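Long-range contact in Udp-n-acetylglucosamine pyrophosphorylase (PDB 4BQH), which probably catalyses the formation of UDP-N-acetylglucosamine and diphosphate from UTP and N-acetylglucosamine 1-phosphate: residues I109-G121 against K270-D282. Numbering follows the deposited sequence.
Sequences IQKGQIAFLILAG and KLGIAYVQIGNID
F116 and Q277 meet on one face of two parallel strands, 114-119 and 275-280. F116 CE2 lies 3.5 Å from Q277 CD, with ring and amide planes 63° apart, so this is an inclined contact, not a stack. The backbone O of Q277 sits over one ring face, while its OE1 reaches the ring edge in plane. With CG anti to the backbone N (chi1 -171°), the ring of F116 leans across the neighbouring strand until CZ is 3.9 Å from the N of G279, which has no side chain on this face. Further along, I118 CG2 presses on I281 CB at 3.5 Å. On the other face aliphatic side chains meet: L117 CB approaches V276 CG1 at 3.8 Å, and L119 CD2 approaches I278 CG2 at 4.0 Å.

Between the two faces, backbone bonds join the strands, from Q113 O, which accepts from both A274 N and Y275 N, to I281 N donating to L119 O. The straightest is L117 N to Q277 O (2.7 Å, 174° at the hydrogen). Both strands follow a helix closed by a Schellman motif, at G112 and G272. After strand 275-280, D282 N donates to N280 OD1, an Asx turn.

Strand 114-119 is flanked by parallel neighbours, 175-180 being the second, while 275-280 pairs antiparallel with 359-363, consistent with a GT-A fold. Q277 NE2 donates to N287 O, and D290 N bonds weakly to OE1. Both polar ends of the buried amide thus have partners, which probably holds its rotation while it packs against F116.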
loop_
_atom_site.group_PDB
_atom_site.type_symbol
_atom_site.label_atom_id
_atom_site.label_comp_id
_atom_site.label_asym_id
_atom_site.label_seq_id
_atom_site.Cartn_x
_atom_site.Cartn_y
_atom_site.Cartn_z
ATOM N N ILE A 109 5.763 -0.261 17.818
ATOM C CA ILE A 109 6.362 0.892 17.129
ATOM C C ILE A 109 7.604 1.393 17.897
ATOM O O ILE A 109 8.675 1.624 17.293
ATOM C CB ILE A 109 5.309 2.010 16.898
ATOM C CG1 ILE A 109 4.304 1.527 15.843
ATOM C CG2 ILE A 109 5.978 3.293 16.411
ATOM C CD1 ILE A 109 3.054 2.395 15.786
ATOM N N GLN A 110 7.454 1.529 19.217
ATOM C CA GLN A 110 8.575 1.986 20.080
ATOM C C GLN A 110 9.788 1.072 19.966
ATOM O O GLN A 110 10.953 1.542 19.899
ATOM C CB GLN A 110 8.130 2.073 21.553
ATOM C CG GLN A 110 9.268 2.459 22.512
ATOM C CD GLN A 110 9.849 3.826 22.221
ATOM O OE1 GLN A 110 10.997 3.950 21.785
ATOM N NE2 GLN A 110 9.069 4.858 22.473
ATOM N N LYS A 111 9.513 -0.231 19.925
ATOM C CA LYS A 111 10.553 -1.256 19.868
ATOM C C LYS A 111 11.265 -1.308 18.525
ATOM O O LYS A 111 12.196 -2.097 18.360
ATOM C CB LYS A 111 9.992 -2.637 20.231
ATOM C CG LYS A 111 9.709 -2.827 21.722
ATOM C CD LYS A 111 9.439 -4.292 22.077
ATOM C CE LYS A 111 8.077 -4.792 21.578
ATOM N NZ LYS A 111 8.021 -6.287 21.422
ATOM N N GLY A 112 10.812 -0.505 17.551
ATOM C CA GLY A 112 11.451 -0.489 16.219
ATOM C C GLY A 112 11.125 -1.709 15.371
ATOM O O GLY A 112 11.878 -2.051 14.441
ATOM N N GLN A 113 10.010 -2.358 15.685
ATOM C CA GLN A 113 9.622 -3.601 15.013
ATOM C C GLN A 113 8.776 -3.409 13.761
ATOM O O GLN A 113 8.474 -4.399 13.072
ATOM C CB GLN A 113 8.839 -4.483 15.974
ATOM C CG GLN A 113 9.707 -5.056 17.087
ATOM C CD GLN A 113 8.856 -5.855 18.036
ATOM O OE1 GLN A 113 7.775 -5.424 18.409
ATOM N NE2 GLN A 113 9.317 -7.039 18.400
ATOM N N ILE A 114 8.428 -2.168 13.434
ATOM C CA ILE A 114 7.465 -1.929 12.328
ATOM C C ILE A 114 8.110 -1.259 11.114
ATOM O O ILE A 114 8.833 -0.268 11.254
ATOM C CB ILE A 114 6.260 -1.061 12.812
ATOM C CG1 ILE A 114 5.610 -1.685 14.060
ATOM C CG2 ILE A 114 5.261 -0.767 11.669
ATOM C CD1 ILE A 114 5.211 -3.146 13.880
ATOM N N ALA A 115 7.837 -1.795 9.932
ATOM C CA ALA A 115 8.181 -1.121 8.683
ATOM C C ALA A 115 6.889 -0.806 7.947
ATOM O O ALA A 115 5.900 -1.553 8.065
ATOM C CB ALA A 115 9.074 -1.991 7.815
ATOM N N PHE A 116 6.890 0.289 7.190
ATOM C CA PHE A 116 5.763 0.623 6.311
ATOM C C PHE A 116 6.299 0.638 4.887
ATOM O O PHE A 116 7.230 1.372 4.591
ATOM C CB PHE A 116 5.117 1.987 6.637
ATOM C CG PHE A 116 3.848 2.213 5.873
ATOM C CD1 PHE A 116 3.885 2.597 4.534
ATOM C CD2 PHE A 116 2.618 1.965 6.469
ATOM C CE1 PHE A 116 2.706 2.744 3.809
ATOM C CE2 PHE A 116 1.437 2.110 5.744
ATOM C CZ PHE A 116 1.486 2.477 4.416
ATOM N N LEU A 117 5.699 -0.165 4.014
ATOM C CA LEU A 117 6.153 -0.290 2.632
ATOM C C LEU A 117 5.163 0.496 1.767
ATOM O O LEU A 117 3.972 0.141 1.681
ATOM C CB LEU A 117 6.197 -1.769 2.240
ATOM C CG LEU A 117 6.827 -2.190 0.906
ATOM C CD1 LEU A 117 6.952 -3.712 0.855
ATOM C CD2 LEU A 117 6.027 -1.659 -0.286
ATOM N N ILE A 118 5.628 1.592 1.166
ATOM C CA ILE A 118 4.749 2.376 0.278
ATOM C C ILE A 118 4.906 1.887 -1.163
ATOM O O ILE A 118 6.029 1.875 -1.706
ATOM C CB ILE A 118 5.146 3.872 0.226
ATOM C CG1 ILE A 118 5.141 4.516 1.598
ATOM C CG2 ILE A 118 4.190 4.602 -0.730
ATOM C CD1 ILE A 118 5.572 5.990 1.576
ATOM N N LEU A 119 3.801 1.483 -1.803
ATOM C CA LEU A 119 3.849 1.090 -3.225
ATOM C C LEU A 119 3.891 2.374 -4.046
ATOM O O LEU A 119 2.898 3.145 -4.084
ATOM C CB LEU A 119 2.621 0.231 -3.578
ATOM C CG LEU A 119 2.372 -0.999 -2.692
ATOM C CD1 LEU A 119 0.964 -1.532 -2.919
ATOM C CD2 LEU A 119 3.394 -2.090 -2.976
ATOM N N ALA A 120 5.041 2.604 -4.676
ATOM C CA ALA A 120 5.372 3.901 -5.255
ATOM C C ALA A 120 5.853 3.832 -6.697
ATOM O O ALA A 120 6.644 4.678 -7.139
ATOM C CB ALA A 120 6.399 4.608 -4.378
ATOM N N GLY A 121 5.360 2.843 -7.437
ATOM C CA GLY A 121 5.800 2.633 -8.799
ATOM C C GLY A 121 4.957 3.358 -9.828
ATOM O O GLY A 121 5.365 3.473 -10.982
ATOM N N LYS A 270 17.750 -8.067 10.231
ATOM C CA LYS A 270 18.852 -7.587 11.092
ATOM C C LYS A 270 18.475 -6.371 11.929
ATOM O O LYS A 270 18.955 -6.231 13.051
ATOM C CB LYS A 270 20.101 -7.288 10.264
ATOM C CG LYS A 270 20.848 -8.536 9.844
ATOM C CD LYS A 270 22.015 -8.206 8.923
ATOM C CE LYS A 270 22.777 -9.475 8.560
ATOM N NZ LYS A 270 24.180 -9.207 8.120
ATOM N N LEU A 271 17.612 -5.503 11.399
ATOM C CA LEU A 271 17.077 -4.357 12.144
ATOM C C LEU A 271 15.999 -4.713 13.162
ATOM O O LEU A 271 15.563 -3.850 13.902
ATOM C CB LEU A 271 16.529 -3.283 11.197
ATOM C CG LEU A 271 17.553 -2.491 10.379
ATOM C CD1 LEU A 271 16.857 -1.718 9.263
ATOM C CD2 LEU A 271 18.345 -1.546 11.283
ATOM N N GLY A 272 15.577 -5.966 13.211
ATOM C CA GLY A 272 14.578 -6.410 14.203
ATOM C C GLY A 272 13.133 -6.136 13.810
ATOM O O GLY A 272 12.232 -6.169 14.658
ATOM N N ILE A 273 12.902 -5.898 12.520
ATOM C CA ILE A 273 11.532 -5.711 12.012
ATOM C C ILE A 273 10.737 -7.017 12.153
ATOM O O ILE A 273 11.207 -8.091 11.754
ATOM C CB ILE A 273 11.529 -5.265 10.533
ATOM C CG1 ILE A 273 12.171 -3.886 10.383
ATOM C CG2 ILE A 273 10.112 -5.319 9.921
ATOM C CD1 ILE A 273 11.420 -2.775 11.094
ATOM N N ALA A 274 9.542 -6.907 12.726
ATOM C CA ALA A 274 8.654 -8.046 12.906
ATOM C C ALA A 274 7.478 -8.010 11.943
ATOM O O ALA A 274 6.974 -9.075 11.554
ATOM C CB ALA A 274 8.128 -8.097 14.339
ATOM N N TYR A 275 6.995 -6.813 11.604
ATOM C CA TYR A 275 5.839 -6.673 10.692
ATOM C C TYR A 275 6.076 -5.590 9.671
ATOM O O TYR A 275 6.695 -4.574 9.977
ATOM C CB TYR A 275 4.548 -6.327 11.438
ATOM C CG TYR A 275 4.185 -7.380 12.451
ATOM C CD1 TYR A 275 3.437 -8.499 12.087
ATOM C CD2 TYR A 275 4.647 -7.265 13.760
ATOM C CE1 TYR A 275 3.121 -9.484 13.051
ATOM C CE2 TYR A 275 4.371 -8.227 14.710
ATOM C CZ TYR A 275 3.603 -9.321 14.365
ATOM O OH TYR A 275 3.346 -10.261 15.359
ATOM N N VAL A 276 5.524 -5.797 8.480
ATOM C CA VAL A 276 5.582 -4.840 7.383
ATOM C C VAL A 276 4.137 -4.496 7.023
ATOM O O VAL A 276 3.365 -5.390 6.637
ATOM C CB VAL A 276 6.286 -5.458 6.148
ATOM C CG1 VAL A 276 6.384 -4.427 5.015
ATOM C CG2 VAL A 276 7.695 -5.947 6.485
ATOM N N GLN A 277 3.768 -3.224 7.193
ATOM C CA GLN A 277 2.464 -2.764 6.732
ATOM C C GLN A 277 2.629 -2.273 5.298
ATOM O O GLN A 277 3.598 -1.576 4.998
ATOM C CB GLN A 277 1.965 -1.627 7.603
ATOM C CG GLN A 277 0.558 -1.170 7.179
ATOM C CD GLN A 277 0.005 -0.031 8.044
ATOM O OE1 GLN A 277 0.646 0.413 8.988
ATOM N NE2 GLN A 277 -1.190 0.450 7.702
ATOM N N ILE A 278 1.717 -2.657 4.413
ATOM C CA ILE A 278 1.872 -2.343 2.988
ATOM C C ILE A 278 0.686 -1.513 2.548
ATOM O O ILE A 278 -0.461 -1.850 2.855
ATOM C CB ILE A 278 1.944 -3.622 2.131
ATOM C CG1 ILE A 278 3.137 -4.474 2.598
ATOM C CG2 ILE A 278 2.093 -3.274 0.646
ATOM C CD1 ILE A 278 3.021 -5.924 2.258
ATOM N N GLY A 279 0.959 -0.435 1.825
ATOM C CA GLY A 279 -0.139 0.395 1.296
ATOM C C GLY A 279 0.253 1.159 0.065
ATOM O O GLY A 279 1.438 1.372 -0.187
ATOM N N ASN A 280 -0.751 1.552 -0.729
ATOM C CA ASN A 280 -0.485 2.329 -1.926
ATOM C C ASN A 280 -0.415 3.833 -1.604
ATOM O O ASN A 280 -1.229 4.339 -0.830
ATOM C CB ASN A 280 -1.618 2.091 -2.930
ATOM C CG ASN A 280 -1.244 2.504 -4.344
ATOM O OD1 ASN A 280 -0.869 3.653 -4.627
ATOM N ND2 ASN A 280 -1.367 1.545 -5.261
ATOM N N ILE A 281 0.554 4.523 -2.218
ATOM C CA ILE A 281 0.712 5.958 -2.023
ATOM C C ILE A 281 -0.529 6.732 -2.467
ATOM O O ILE A 281 -0.710 7.870 -2.052
ATOM C CB ILE A 281 1.990 6.502 -2.719
ATOM C CG1 ILE A 281 2.360 7.936 -2.230
ATOM C CG2 ILE A 281 1.836 6.490 -4.220
ATOM C CD1 ILE A 281 2.290 8.205 -0.739
ATOM N N ASP A 282 -1.387 6.107 -3.288
ATOM C CA ASP A 282 -2.625 6.793 -3.753
ATOM C C ASP A 282 -3.721 7.009 -2.703
ATOM O O ASP A 282 -4.694 7.728 -2.956
ATOM C CB ASP A 282 -3.206 6.114 -5.016
ATOM C CG ASP A 282 -3.930 4.791 -4.741
ATOM O OD1 ASP A 282 -4.160 4.382 -3.570
ATOM O OD2 ASP A 282 -4.294 4.113 -5.746
HETATM O O HOH W 1 13.976 -3.649 16.480
HETATM O O HOH W 2 11.681 -8.281 16.424
#